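Local coordinates for sortase SrtE1 (Streptomyces coelicolor, PDB 5CUW), which is a class E sortase transpeptidase that attaches surface proteins to the cell wall, recognising Leu-Ala-x-Thr-Gly and Leu-Pro-x-Thr-Gly sorting signals, at residues P36-L48 with V52-L64. Residues are numbered along the deposited sequence; the frame is centred on the assembly and turned at random.
Sequences PGQGFALLHIPKL and VPIAEGISSKKVL
A classic beta bulge interrupts the antiparallel hairpin of strands 39-45 and 50-56, the first two strands of the sortase beta barrel: Phe40 and Ala41 both face Ile54. Two backbone bonds define it, Phe40 N to Ile54 O (2.8 Å) and Ile54 N to Ala41 O (2.9 Å), and the register slips by one residue between Gly39-Ala55 and Ala41-Ile54. Beyond it pairing is regular, Leu43 and Val52 exchanging both backbone bonds, with Leu43 N 2.7 Å from Val52 O. On the buried face, Ile54 CG1 and CD1 pack against Leu43 CB, while Val52 CG1 reaches the same CB at 4.0 Å; Ile54 continues inward to Phe89 and Leu91 of strand 87-92. Leu42 and Pro53 meet on the other face.

The extra residue is where the Phe40 ring folds back over strand 50-56. Its CG lies between the backbone N and carbonyl carbon (chi1 62°), which brings one ring face over Ile54 O and CZ to 3.8 Å from Ile54 CG2. Glu56 N lies in the ring plane at its edge, and this N-H bonds to Gln38 O from above the carbonyl plane (N-H...O 146°). The Glu56 carboxylate, turned 78° from the ring, is held through OE1 by a hydrogen bond to His71, whose strand, 69-71, pairs with 50-56 on its other side and precedes Tyr72, the inferred substrate-recognition residue. At the hairpin's open end, poorly ordered Pro36 lays CD 3.4 Å from Glu56 CG, and its O accepts a weak bond from Lys62 NZ.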
loop_
_atom_site.group_PDB
_atom_site.type_symbol
_atom_site.label_atom_id
_atom_site.label_comp_id
_atom_site.label_asym_id
_atom_site.label_seq_id
_atom_site.Cartn_x
_atom_site.Cartn_y
_atom_site.Cartn_z
ATOM N N PRO A 36 11.255 -3.725 -12.548
ATOM C CA PRO A 36 11.370 -4.941 -13.358
ATOM C C PRO A 36 10.115 -5.807 -13.294
ATOM O O PRO A 36 9.733 -6.415 -14.294
ATOM C CB PRO A 36 12.559 -5.662 -12.722
ATOM C CG PRO A 36 12.494 -5.255 -11.288
ATOM C CD PRO A 36 12.027 -3.824 -11.297
ATOM N N GLY A 37 9.481 -5.850 -12.125
ATOM C CA GLY A 37 8.371 -6.754 -11.883
ATOM C C GLY A 37 8.820 -7.862 -10.948
ATOM O O GLY A 37 8.241 -8.951 -10.912
ATOM N N GLN A 38 9.872 -7.565 -10.188
ATOM C CA GLN A 38 10.479 -8.503 -9.249
ATOM C C GLN A 38 9.881 -8.364 -7.847
ATOM O O GLN A 38 9.896 -7.266 -7.276
ATOM C CB GLN A 38 11.991 -8.274 -9.210
ATOM C CG GLN A 38 12.665 -8.651 -7.906
ATOM C CD GLN A 38 13.900 -7.811 -7.643
ATOM O OE1 GLN A 38 13.915 -6.609 -7.918
ATOM N NE2 GLN A 38 14.945 -8.439 -7.114
ATOM N N GLY A 39 9.361 -9.468 -7.302
ATOM C CA GLY A 39 8.734 -9.466 -5.983
ATOM C C GLY A 39 9.760 -9.352 -4.872
ATOM O O GLY A 39 10.679 -10.151 -4.809
ATOM N N PHE A 40 9.625 -8.359 -3.998
ATOM C CA PHE A 40 10.683 -8.126 -3.020
ATOM C C PHE A 40 10.214 -8.092 -1.577
ATOM O O PHE A 40 11.029 -7.976 -0.667
ATOM C CB PHE A 40 11.425 -6.821 -3.338
ATOM C CG PHE A 40 10.574 -5.593 -3.274
ATOM C CD1 PHE A 40 10.390 -4.919 -2.077
ATOM C CD2 PHE A 40 9.979 -5.086 -4.418
ATOM C CE1 PHE A 40 9.625 -3.783 -2.021
ATOM C CE2 PHE A 40 9.215 -3.943 -4.365
ATOM C CZ PHE A 40 9.030 -3.293 -3.165
ATOM N N ALA A 41 8.910 -8.184 -1.353
ATOM C CA ALA A 41 8.420 -8.173 0.008
ATOM C C ALA A 41 7.053 -8.823 0.073
ATOM O O ALA A 41 6.499 -9.198 -0.958
ATOM C CB ALA A 41 8.363 -6.746 0.542
ATOM N N LEU A 42 6.527 -8.963 1.287
ATOM C CA LEU A 42 5.169 -9.476 1.504
ATOM C C LEU A 42 4.339 -8.436 2.259
ATOM O O LEU A 42 4.803 -7.869 3.249
ATOM C CB LEU A 42 5.189 -10.790 2.288
ATOM C CG LEU A 42 5.270 -12.119 1.532
ATOM C CD1 LEU A 42 5.357 -13.265 2.526
ATOM C CD2 LEU A 42 4.062 -12.305 0.618
ATOM N N LEU A 43 3.120 -8.185 1.790
ATOM C CA LEU A 43 2.199 -7.295 2.496
ATOM C C LEU A 43 1.168 -8.114 3.283
ATOM O O LEU A 43 0.529 -9.002 2.718
ATOM C CB LEU A 43 1.486 -6.375 1.522
ATOM C CG LEU A 43 0.567 -5.319 2.148
ATOM C CD1 LEU A 43 1.405 -4.220 2.794
ATOM C CD2 LEU A 43 -0.375 -4.732 1.100
ATOM N N HIS A 44 1.016 -7.817 4.574
ATOM C CA HIS A 44 0.046 -8.506 5.422
ATOM C C HIS A 44 -1.004 -7.516 5.901
ATOM O O HIS A 44 -0.663 -6.460 6.416
ATOM C CB HIS A 44 0.701 -9.150 6.651
ATOM C CG HIS A 44 1.815 -10.102 6.340
ATOM N ND1 HIS A 44 1.675 -11.470 6.438
ATOM C CD2 HIS A 44 3.101 -9.882 5.971
ATOM C CE1 HIS A 44 2.820 -12.052 6.127
ATOM N NE2 HIS A 44 3.700 -11.112 5.837
ATOM N N ILE A 45 -2.275 -7.860 5.748
ATOM C CA ILE A 45 -3.344 -7.073 6.365
ATOM C C ILE A 45 -4.242 -8.064 7.090
ATOM O O ILE A 45 -5.199 -8.585 6.512
ATOM C CB ILE A 45 -4.148 -6.245 5.337
ATOM C CG1 ILE A 45 -3.207 -5.577 4.330
ATOM C CG2 ILE A 45 -4.991 -5.167 6.030
ATOM C CD1 ILE A 45 -3.924 -4.770 3.283
ATOM N N PRO A 46 -3.918 -8.338 8.366
ATOM C CA PRO A 46 -4.567 -9.363 9.192
ATOM C C PRO A 46 -6.084 -9.226 9.270
ATOM O O PRO A 46 -6.765 -10.242 9.291
ATOM C CB PRO A 46 -3.931 -9.147 10.570
ATOM C CG PRO A 46 -2.577 -8.625 10.259
ATOM C CD PRO A 46 -2.763 -7.733 9.056
ATOM N N LYS A 47 -6.610 -8.011 9.313
ATOM C CA LYS A 47 -8.059 -7.855 9.424
ATOM C C LYS A 47 -8.768 -8.382 8.182
ATOM O O LYS A 47 -9.903 -8.866 8.261
ATOM C CB LYS A 47 -8.437 -6.389 9.646
ATOM C CG LYS A 47 -9.925 -6.167 9.922
ATOM C CD LYS A 47 -10.195 -4.691 10.132
ATOM C CE LYS A 47 -11.615 -4.413 10.574
ATOM N NZ LYS A 47 -11.832 -2.940 10.673
ATOM N N LEU A 48 -8.092 -8.284 7.041
ATOM C CA LEU A 48 -8.675 -8.644 5.755
ATOM C C LEU A 48 -8.256 -10.047 5.286
ATOM O O LEU A 48 -8.626 -10.466 4.192
ATOM C CB LEU A 48 -8.284 -7.598 4.700
ATOM C CG LEU A 48 -8.435 -6.124 5.094
ATOM C CD1 LEU A 48 -8.133 -5.198 3.915
ATOM C CD2 LEU A 48 -9.816 -5.844 5.649
ATOM N N VAL A 52 0.145 -11.028 0.542
ATOM C CA VAL A 52 0.322 -10.845 -0.890
ATOM C C VAL A 52 1.676 -10.222 -1.202
ATOM O O VAL A 52 2.125 -9.309 -0.509
ATOM C CB VAL A 52 -0.811 -9.983 -1.475
ATOM C CG1 VAL A 52 -0.834 -8.567 -0.843
ATOM C CG2 VAL A 52 -0.711 -9.915 -2.995
ATOM N N PRO A 53 2.341 -10.732 -2.241
ATOM C CA PRO A 53 3.686 -10.226 -2.522
ATOM C C PRO A 53 3.634 -8.827 -3.117
ATOM O O PRO A 53 2.670 -8.484 -3.812
ATOM C CB PRO A 53 4.249 -11.240 -3.528
ATOM C CG PRO A 53 3.292 -12.449 -3.465
ATOM C CD PRO A 53 1.967 -11.846 -3.130
ATOM N N ILE A 54 4.656 -8.030 -2.827
ATOM C CA ILE A 54 4.842 -6.723 -3.454
ATOM C C ILE A 54 5.931 -6.827 -4.509
ATOM O O ILE A 54 6.996 -7.385 -4.245
ATOM C CB ILE A 54 5.243 -5.627 -2.428
ATOM C CG1 ILE A 54 4.293 -5.607 -1.227
ATOM C CG2 ILE A 54 5.320 -4.245 -3.108
ATOM C CD1 ILE A 54 4.695 -4.581 -0.168
ATOM N N ALA A 55 5.669 -6.321 -5.708
ATOM C CA ALA A 55 6.684 -6.331 -6.751
ATOM C C ALA A 55 6.982 -4.902 -7.183
ATOM O O ALA A 55 6.221 -3.995 -6.898
ATOM C CB ALA A 55 6.239 -7.169 -7.935
ATOM N N GLU A 56 8.098 -4.701 -7.872
ATOM C CA GLU A 56 8.472 -3.362 -8.308
ATOM C C GLU A 56 7.688 -2.994 -9.570
ATOM O O GLU A 56 7.669 -3.756 -10.531
ATOM C CB GLU A 56 9.988 -3.287 -8.563
ATOM C CG GLU A 56 10.506 -1.887 -8.907
ATOM C CD GLU A 56 10.485 -0.926 -7.720
ATOM O OE1 GLU A 56 9.716 -1.159 -6.765
ATOM O OE2 GLU A 56 11.242 0.072 -7.736
ATOM N N GLY A 57 7.038 -1.832 -9.566
ATOM C CA GLY A 57 6.288 -1.389 -10.730
ATOM C C GLY A 57 4.829 -1.795 -10.672
ATOM O O GLY A 57 4.459 -2.712 -9.936
ATOM N N ILE A 58 3.987 -1.133 -11.453
ATOM C CA ILE A 58 2.551 -1.415 -11.363
ATOM C C ILE A 58 1.959 -1.953 -12.655
ATOM O O ILE A 58 0.757 -1.825 -12.893
ATOM C CB ILE A 58 1.761 -0.159 -10.947
ATOM C CG1 ILE A 58 2.023 0.981 -11.926
ATOM C CG2 ILE A 58 2.124 0.254 -9.530
ATOM C CD1 ILE A 58 0.986 2.070 -11.848
ATOM N N SER A 59 2.804 -2.560 -13.482
ATOM C CA SER A 59 2.353 -3.202 -14.707
ATOM C C SER A 59 1.196 -4.165 -14.442
ATOM O O SER A 59 1.236 -4.942 -13.492
ATOM C CB SER A 59 3.501 -3.957 -15.366
ATOM O OG SER A 59 3.011 -4.885 -16.315
ATOM N N SER A 60 0.170 -4.105 -15.280
ATOM C CA SER A 60 -0.955 -5.023 -15.153
ATOM C C SER A 60 -0.519 -6.435 -15.497
ATOM O O SER A 60 -0.761 -7.370 -14.738
ATOM C CB SER A 60 -2.108 -4.597 -16.054
ATOM O OG SER A 60 -2.707 -3.415 -15.565
ATOM N N LYS A 61 0.146 -6.578 -16.640
ATOM C CA LYS A 61 0.543 -7.881 -17.136
ATOM C C LYS A 61 1.573 -8.558 -16.238
ATOM O O LYS A 61 1.488 -9.759 -15.995
ATOM C CB LYS A 61 1.095 -7.756 -18.559
ATOM N N LYS A 62 2.542 -7.798 -15.736
ATOM C CA LYS A 62 3.661 -8.409 -15.008
ATOM C C LYS A 62 3.464 -8.452 -13.496
ATOM O O LYS A 62 4.133 -9.227 -12.809
ATOM C CB LYS A 62 4.973 -7.672 -15.316
ATOM C CG LYS A 62 5.424 -7.760 -16.767
ATOM C CD LYS A 62 6.808 -7.132 -16.970
ATOM C CE LYS A 62 6.804 -5.631 -16.683
ATOM N NZ LYS A 62 8.114 -4.984 -17.002
ATOM N N VAL A 63 2.555 -7.627 -12.978
ATOM C CA VAL A 63 2.395 -7.494 -11.538
ATOM C C VAL A 63 0.941 -7.695 -11.080
ATOM O O VAL A 63 0.626 -8.733 -10.505
ATOM C CB VAL A 63 2.914 -6.127 -11.052
ATOM C CG1 VAL A 63 2.607 -5.928 -9.569
ATOM C CG2 VAL A 63 4.430 -6.015 -11.330
ATOM N N LEU A 64 0.057 -6.726 -11.331
ATOM C CA LEU A 64 -1.307 -6.823 -10.786
ATOM C C LEU A 64 -2.072 -8.047 -11.297
ATOM O O LEU A 64 -2.772 -8.698 -10.528
ATOM C CB LEU A 64 -2.115 -5.555 -11.090
ATOM C CG LEU A 64 -1.414 -4.213 -10.872
ATOM C CD1 LEU A 64 -2.366 -3.069 -11.200
ATOM C CD2 LEU A 64 -0.877 -4.095 -9.451
#